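Local coordinates for PROTEIN (hypothetical protein EF0366) (Enterococcus faecalis, PDB 1VPY), which is of unknown function but belongs to the DUF72 family and adopts a TIM-barrel fold with zinc ions bound in the crystal, at residues A[137-142]-A[171-176]; A[201-206]-A[251-256]. All blocks are in the same frame, centred on the assembly; numbering follows the deposited sequence.

Both contacts belong to one closed barrel of eight parallel strands, and their centres lie 19 Å apart. Interaction 1 sits nearer the outside, about 14 Å from the centre of the chain, where the end of helix 129-141 meets the turn that leads from helix 162-171 into strand 175-180. Interaction 2 lies about 6 Å from that centre and pairs strand 201-205 with strand 250-255, the last two strands of the barrel. In the chain, interaction 1 closes before interaction 2 opens. Segment 171-176 is common ground: Phe174 meets helix 129-141, and Ser175 packs against Val201 and Leu202, linking the outer helix to strand 201-205 through strand 175-180.

Interaction 1 (A[137-142]-A[171-176]); sequences KIRHWF and ENQFSL. With ZN (zinc ion), chain D.
Arg139 reaches from the last turns of helix 129-141 to the backbone of Asn172 and supplies the one direct hydrogen bond across the contact. Its CG is anti to the backbone N (chi1 174°), and bends at chi2 and chi3 turn the chain. NH1 donates to Asn172 O at 3.0 Å with an N-H...O angle of 170°, and the carbonyl oxygen lies in the guanidinium plane. A water, also in that plane, bridges the same NH1 to Gln173 O. The other terminal nitrogen, NH2, turns back to its own segment and binds Phe142 O at 3.0 Å from above the carbonyl plane; it also bonds Leu145 O. Asn172 O and Phe142 O, both at or near the guanidinium plane, thus fix its rotation.

Asn172 O and Gln173 O belong to the end of helix 162-171, which closes in a Schellman motif with Gln173, at positive phi, as its C-prime residue. The contact therefore joins two successive outer helices of the TIM barrel where the second gives way to strand 175-180. A positive group beside this C-terminus probably offsets the negative end of the helix dipole.

In the apolar packing, Phe174 CZ comes 3.6 Å from Arg139 CB and 4.2 Å from Ile138 CG2, while CE1 lies over one face of the guanidinium, whose plane is 18° from that of the ring. Ile147 of strand 147-150 touches both Arg139 and Phe174.

Asn172 runs antiparallel to the arginine chain, OD1 3.9 Å from Arg139 CG; ND2 bonds Phe168 O.

On the helix, His140 NE2 binds a zinc ion at 2.1 Å.

Interaction 2 (A[201-206]-A[251-256]); sequences VLFRFH and VGVIFN
Phe205 turns the edge of its ring into one face of Phe255, a T-shaped pair with centroids 5.1 Å apart and planes at 71°. CD2 of Phe205 makes the approach, standing 3.6 Å from Phe255 CE2 and offset toward the rim. Phe203 meets Val251 CG1 at its edge, 3.8 Å from CD2. The imidazole of His206 has Asn256 ND2 and Arg204 NH1 at its edge, while its CE1 sits over one face of the Arg204 guanidinium.

The strands run parallel and in register, the axes of 201-205 and 251-255 approaching to 4.7 Å. Backbone bonds alternate between Gly252 N to Val201 O, Phe203 N to Gly252 O, Ile254 N to Phe203 O, Phe205 N to Ile254 O and Asn256 N to Phe205 O. This pairing joins the last two strands of the eight-stranded TIM barrel. Phe203, Val251 and Val253 pack outward on helix 231-245 and Phe255 on helix 260-273, while Phe205 touches Tyr229. Leu202, Arg204 and Ile254 lie on the other face, toward the barrel interior. There chi2 of Leu202 (65°) places CD1 3.4 Å from Gly252 O and 4.0 Å from Ile254 CG1.

At the C-terminal ends of the strands, His206 ND1 accepts a hydrogen bond from Asn256 ND2 at 3.0 Å, close to the ring plane, and NE2 bonds Glu150 OE2, which fixes the ring at both nitrogens. Asn256 OD1 bonds Thr19, and Arg204 forms salt bridges with Glu150 and Glu46. The result is a polar network at the barrel end where TIM-barrel enzymes carry their active sites; whether this one does is not established.

Interaction 1 (A[137-142]-A[171-176])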
loop_
_atom_site.group_PDB
_atom_site.type_symbol
_atom_site.label_atom_id
_atom_site.label_comp_id
_atom_site.label_asym_id
_atom_site.label_seq_id
_atom_site.Cartn_x
_atom_site.Cartn_y
_atom_site.Cartn_z
ATOM N N LYS A 137 -9.908 11.758 10.749
ATOM C CA LYS A 137 -8.914 12.835 10.648
ATOM C C LYS A 137 -8.000 12.652 9.431
ATOM O O LYS A 137 -7.651 13.631 8.764
ATOM C CB LYS A 137 -8.077 12.964 11.933
ATOM C CG LYS A 137 -8.839 13.513 13.150
ATOM C CD LYS A 137 -7.899 14.113 14.200
ATOM C CE LYS A 137 -7.217 13.048 15.057
ATOM N NZ LYS A 137 -6.004 13.593 15.740
ATOM N N ILE A 138 -7.624 11.402 9.147
ATOM C CA ILE A 138 -6.833 11.072 7.960
ATOM C C ILE A 138 -7.565 11.511 6.693
ATOM O O ILE A 138 -6.975 12.152 5.820
ATOM C CB ILE A 138 -6.523 9.549 7.864
ATOM C CG1 ILE A 138 -5.612 9.088 9.007
ATOM C CG2 ILE A 138 -5.910 9.197 6.501
ATOM C CD1 ILE A 138 -4.170 9.542 8.896
ATOM N N ARG A 139 -8.848 11.161 6.608
ATOM C CA ARG A 139 -9.670 11.496 5.444
ATOM C C ARG A 139 -9.728 13.004 5.221
ATOM O O ARG A 139 -9.540 13.474 4.099
ATOM C CB ARG A 139 -11.081 10.900 5.571
ATOM C CG ARG A 139 -12.075 11.299 4.471
ATOM C CD ARG A 139 -11.793 10.620 3.145
ATOM N NE ARG A 139 -10.612 11.167 2.482
ATOM C CZ ARG A 139 -9.984 10.591 1.461
ATOM N NH1 ARG A 139 -10.416 9.440 0.969
ATOM N NH2 ARG A 139 -8.916 11.166 0.925
ATOM N N HIS A 140 -9.968 13.749 6.298
ATOM C CA HIS A 140 -10.000 15.207 6.249
ATOM C C HIS A 140 -8.665 15.793 5.797
ATOM O O HIS A 140 -8.637 16.614 4.883
ATOM C CB HIS A 140 -10.411 15.792 7.599
ATOM C CG HIS A 140 -10.335 17.283 7.654
ATOM N ND1 HIS A 140 -11.109 18.097 6.856
ATOM C CD2 HIS A 140 -9.571 18.108 8.405
ATOM C CE1 HIS A 140 -10.824 19.360 7.112
ATOM N NE2 HIS A 140 -9.894 19.394 8.049
ATOM N N TRP A 141 -7.574 15.360 6.434
ATOM C CA TRP A 141 -6.222 15.805 6.078
ATOM C C TRP A 141 -5.889 15.568 4.617
ATOM O O TRP A 141 -5.130 16.325 4.022
ATOM C CB TRP A 141 -5.162 15.091 6.917
ATOM C CG TRP A 141 -5.075 15.532 8.337
ATOM C CD1 TRP A 141 -5.459 16.736 8.854
ATOM C CD2 TRP A 141 -4.535 14.780 9.429
ATOM N NE1 TRP A 141 -5.208 16.775 10.205
ATOM C CE2 TRP A 141 -4.639 15.589 10.584
ATOM C CE3 TRP A 141 -3.976 13.499 9.545
ATOM C CZ2 TRP A 141 -4.210 15.156 11.841
ATOM C CZ3 TRP A 141 -3.550 13.070 10.791
ATOM C CH2 TRP A 141 -3.669 13.897 11.925
ATOM N N PHE A 142 -6.443 14.504 4.048
ATOM C CA PHE A 142 -6.121 14.130 2.678
ATOM C C PHE A 142 -7.215 14.458 1.665
ATOM O O PHE A 142 -7.353 13.767 0.656
ATOM C CB PHE A 142 -5.696 12.666 2.609
ATOM C CG PHE A 142 -4.313 12.422 3.134
ATOM C CD1 PHE A 142 -3.201 12.579 2.307
ATOM C CD2 PHE A 142 -4.111 12.053 4.464
ATOM C CE1 PHE A 142 -1.911 12.357 2.799
ATOM C CE2 PHE A 142 -2.830 11.833 4.957
ATOM C CZ PHE A 142 -1.730 11.985 4.125
ATOM N N GLU A 171 -17.600 4.325 2.823
ATOM C CA GLU A 171 -18.105 5.684 3.052
ATOM C C GLU A 171 -17.037 6.762 2.916
ATOM O O GLU A 171 -17.328 7.864 2.466
ATOM C CB GLU A 171 -18.761 5.803 4.425
ATOM C CG GLU A 171 -20.211 5.355 4.470
ATOM C CD GLU A 171 -20.697 5.083 5.887
ATOM O OE1 GLU A 171 -19.902 5.266 6.841
ATOM O OE2 GLU A 171 -21.874 4.678 6.045
ATOM N N ASN A 172 -15.805 6.440 3.302
ATOM C CA ASN A 172 -14.707 7.395 3.234
ATOM C C ASN A 172 -13.845 7.249 1.989
ATOM O O ASN A 172 -12.795 7.874 1.891
ATOM C CB ASN A 172 -13.842 7.286 4.484
ATOM C CG ASN A 172 -14.559 7.762 5.727
ATOM O OD1 ASN A 172 -14.835 8.952 5.885
ATOM N ND2 ASN A 172 -14.865 6.833 6.619
ATOM N N GLN A 173 -14.306 6.437 1.038
ATOM C CA GLN A 173 -13.557 6.108 -0.183
ATOM C C GLN A 173 -12.137 5.598 0.107
ATOM O O GLN A 173 -11.219 5.796 -0.694
ATOM C CB GLN A 173 -13.511 7.293 -1.163
ATOM C CG GLN A 173 -14.855 7.747 -1.704
ATOM C CD GLN A 173 -15.438 8.926 -0.935
ATOM O OE1 GLN A 173 -14.785 9.517 -0.071
ATOM N NE2 GLN A 173 -16.675 9.282 -1.260
ATOM N N PHE A 174 -11.955 4.957 1.260
ATOM C CA PHE A 174 -10.667 4.363 1.592
ATOM C C PHE A 174 -10.528 3.062 0.823
ATOM O O PHE A 174 -11.479 2.275 0.746
ATOM C CB PHE A 174 -10.540 4.098 3.093
ATOM C CG PHE A 174 -10.215 5.321 3.912
ATOM C CD1 PHE A 174 -9.341 6.296 3.434
ATOM C CD2 PHE A 174 -10.758 5.479 5.184
ATOM C CE1 PHE A 174 -9.034 7.426 4.203
ATOM C CE2 PHE A 174 -10.461 6.599 5.960
ATOM C CZ PHE A 174 -9.601 7.574 5.469
ATOM N N SER A 175 -9.357 2.851 0.229
ATOM C CA SER A 175 -9.055 1.588 -0.427
ATOM C C SER A 175 -8.413 0.644 0.600
ATOM O O SER A 175 -7.219 0.760 0.895
ATOM C CB SER A 175 -8.144 1.812 -1.631
ATOM O OG SER A 175 -7.848 0.579 -2.259
ATOM N N LEU A 176 -9.202 -0.265 1.170
ATOM C CA LEU A 176 -8.680 -1.130 2.236
ATOM C C LEU A 176 -7.731 -2.164 1.653
ATOM O O LEU A 176 -8.119 -2.975 0.806
ATOM C CB LEU A 176 -9.795 -1.807 3.026
ATOM C CG LEU A 176 -9.344 -2.736 4.160
ATOM C CD1 LEU A 176 -8.739 -1.959 5.336
ATOM C CD2 LEU A 176 -10.504 -3.598 4.642
HETATM ZN ZN ZN D . -8.320 20.604 8.647
HETATM O O HOH W 1 -9.333 7.741 -0.819
#

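Interaction 2 (A[201-206]-A[251-256])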
loop_
_atom_site.group_PDB
_atom_site.type_symbol
_atom_site.label_atom_id
_atom_site.label_comp_id
_atom_site.label_asym_id
_atom_site.label_seq_id
_atom_site.Cartn_x
_atom_site.Cartn_y
_atom_site.Cartn_z
ATOM N N VAL A 201 -8.006 -0.929 -6.005
ATOM C CA VAL A 201 -7.727 -1.924 -4.986
ATOM C C VAL A 201 -6.226 -2.112 -4.917
ATOM O O VAL A 201 -5.553 -2.200 -5.953
ATOM C CB VAL A 201 -8.412 -3.268 -5.316
ATOM C CG1 VAL A 201 -7.853 -4.407 -4.473
ATOM C CG2 VAL A 201 -9.889 -3.151 -5.094
ATOM N N LEU A 202 -5.698 -2.158 -3.699
ATOM C CA LEU A 202 -4.291 -2.452 -3.497
ATOM C C LEU A 202 -4.116 -3.739 -2.703
ATOM O O LEU A 202 -4.685 -3.900 -1.608
ATOM C CB LEU A 202 -3.567 -1.280 -2.816
ATOM C CG LEU A 202 -2.054 -1.409 -2.582
ATOM C CD1 LEU A 202 -1.275 -1.476 -3.894
ATOM C CD2 LEU A 202 -1.547 -0.281 -1.720
ATOM N N PHE A 203 -3.328 -4.643 -3.285
ATOM C CA PHE A 203 -2.846 -5.857 -2.633
ATOM C C PHE A 203 -1.438 -5.611 -2.152
ATOM O O PHE A 203 -0.664 -4.936 -2.831
ATOM C CB PHE A 203 -2.763 -6.997 -3.646
ATOM C CG PHE A 203 -4.076 -7.652 -3.947
ATOM C CD1 PHE A 203 -4.539 -8.701 -3.150
ATOM C CD2 PHE A 203 -4.837 -7.241 -5.035
ATOM C CE1 PHE A 203 -5.746 -9.318 -3.425
ATOM C CE2 PHE A 203 -6.044 -7.853 -5.320
ATOM C CZ PHE A 203 -6.500 -8.897 -4.517
ATOM N N ARG A 204 -1.088 -6.178 -1.003
ATOM C CA ARG A 204 0.306 -6.215 -0.572
ATOM C C ARG A 204 0.623 -7.593 -0.018
ATOM O O ARG A 204 -0.028 -8.069 0.928
ATOM C CB ARG A 204 0.605 -5.139 0.475
ATOM C CG ARG A 204 0.566 -3.706 -0.059
ATOM C CD ARG A 204 0.959 -2.713 1.023
ATOM N NE ARG A 204 2.401 -2.517 1.091
ATOM C CZ ARG A 204 3.101 -2.383 2.214
ATOM N NH1 ARG A 204 2.513 -2.447 3.406
ATOM N NH2 ARG A 204 4.405 -2.202 2.142
ATOM N N PHE A 205 1.619 -8.238 -0.622
ATOM C CA PHE A 205 2.025 -9.561 -0.207
ATOM C C PHE A 205 3.318 -9.447 0.573
ATOM O O PHE A 205 4.350 -9.027 0.039
ATOM C CB PHE A 205 2.194 -10.486 -1.410
ATOM C CG PHE A 205 1.004 -10.520 -2.336
ATOM C CD1 PHE A 205 -0.296 -10.562 -1.836
ATOM C CD2 PHE A 205 1.188 -10.531 -3.715
ATOM C CE1 PHE A 205 -1.396 -10.594 -2.696
ATOM C CE2 PHE A 205 0.101 -10.572 -4.582
ATOM C CZ PHE A 205 -1.193 -10.600 -4.075
ATOM N N HIS A 206 3.245 -9.814 1.845
ATOM C CA HIS A 206 4.369 -9.687 2.761
ATOM C C HIS A 206 5.141 -10.990 2.927
ATOM O O HIS A 206 6.169 -11.014 3.604
ATOM C CB HIS A 206 3.873 -9.214 4.131
ATOM C CG HIS A 206 3.260 -7.850 4.113
ATOM N ND1 HIS A 206 4.000 -6.704 3.913
ATOM C CD2 HIS A 206 1.974 -7.448 4.258
ATOM C CE1 HIS A 206 3.198 -5.653 3.942
ATOM N NE2 HIS A 206 1.964 -6.078 4.148
ATOM N N VAL A 251 -6.211 -2.179 -10.217
ATOM C CA VAL A 251 -5.673 -3.059 -9.189
ATOM C C VAL A 251 -4.165 -2.875 -9.124
ATOM O O VAL A 251 -3.476 -2.876 -10.154
ATOM C CB VAL A 251 -6.015 -4.542 -9.453
ATOM C CG1 VAL A 251 -5.653 -5.401 -8.248
ATOM C CG2 VAL A 251 -7.484 -4.691 -9.759
ATOM N N GLY A 252 -3.671 -2.686 -7.903
ATOM C CA GLY A 252 -2.256 -2.549 -7.648
ATOM C C GLY A 252 -1.800 -3.720 -6.823
ATOM O O GLY A 252 -2.416 -4.054 -5.810
ATOM N N VAL A 253 -0.723 -4.354 -7.264
ATOM C CA VAL A 253 -0.135 -5.461 -6.532
ATOM C C VAL A 253 1.316 -5.158 -6.155
ATOM O O VAL A 253 2.164 -4.925 -7.024
ATOM C CB VAL A 253 -0.223 -6.782 -7.327
ATOM C CG1 VAL A 253 0.391 -7.919 -6.536
ATOM C CG2 VAL A 253 -1.682 -7.106 -7.687
ATOM N N ILE A 254 1.577 -5.156 -4.847
ATOM C CA ILE A 254 2.917 -4.916 -4.333
ATOM C C ILE A 254 3.456 -6.160 -3.639
ATOM O O ILE A 254 2.897 -6.625 -2.635
ATOM C CB ILE A 254 2.954 -3.701 -3.362
ATOM C CG1 ILE A 254 2.594 -2.392 -4.092
ATOM C CG2 ILE A 254 4.295 -3.602 -2.646
ATOM C CD1 ILE A 254 3.360 -2.106 -5.374
ATOM N N PHE A 255 4.538 -6.702 -4.191
ATOM C CA PHE A 255 5.277 -7.758 -3.520
ATOM C C PHE A 255 6.268 -7.110 -2.558
ATOM O O PHE A 255 7.190 -6.405 -2.976
ATOM C CB PHE A 255 5.992 -8.654 -4.535
ATOM C CG PHE A 255 5.074 -9.583 -5.286
ATOM C CD1 PHE A 255 4.398 -9.148 -6.426
ATOM C CD2 PHE A 255 4.879 -10.888 -4.849
ATOM C CE1 PHE A 255 3.534 -10.013 -7.119
ATOM C CE2 PHE A 255 4.034 -11.762 -5.535
ATOM C CZ PHE A 255 3.356 -11.325 -6.668
ATOM N N ASN A 256 6.050 -7.328 -1.265
ATOM C CA ASN A 256 6.864 -6.713 -0.229
ATOM C C ASN A 256 7.554 -7.789 0.621
ATOM O O ASN A 256 8.067 -7.527 1.710
ATOM C CB ASN A 256 5.980 -5.786 0.615
ATOM C CG ASN A 256 6.758 -5.013 1.663
ATOM O OD1 ASN A 256 7.852 -4.506 1.404
ATOM N ND2 ASN A 256 6.192 -4.918 2.857
#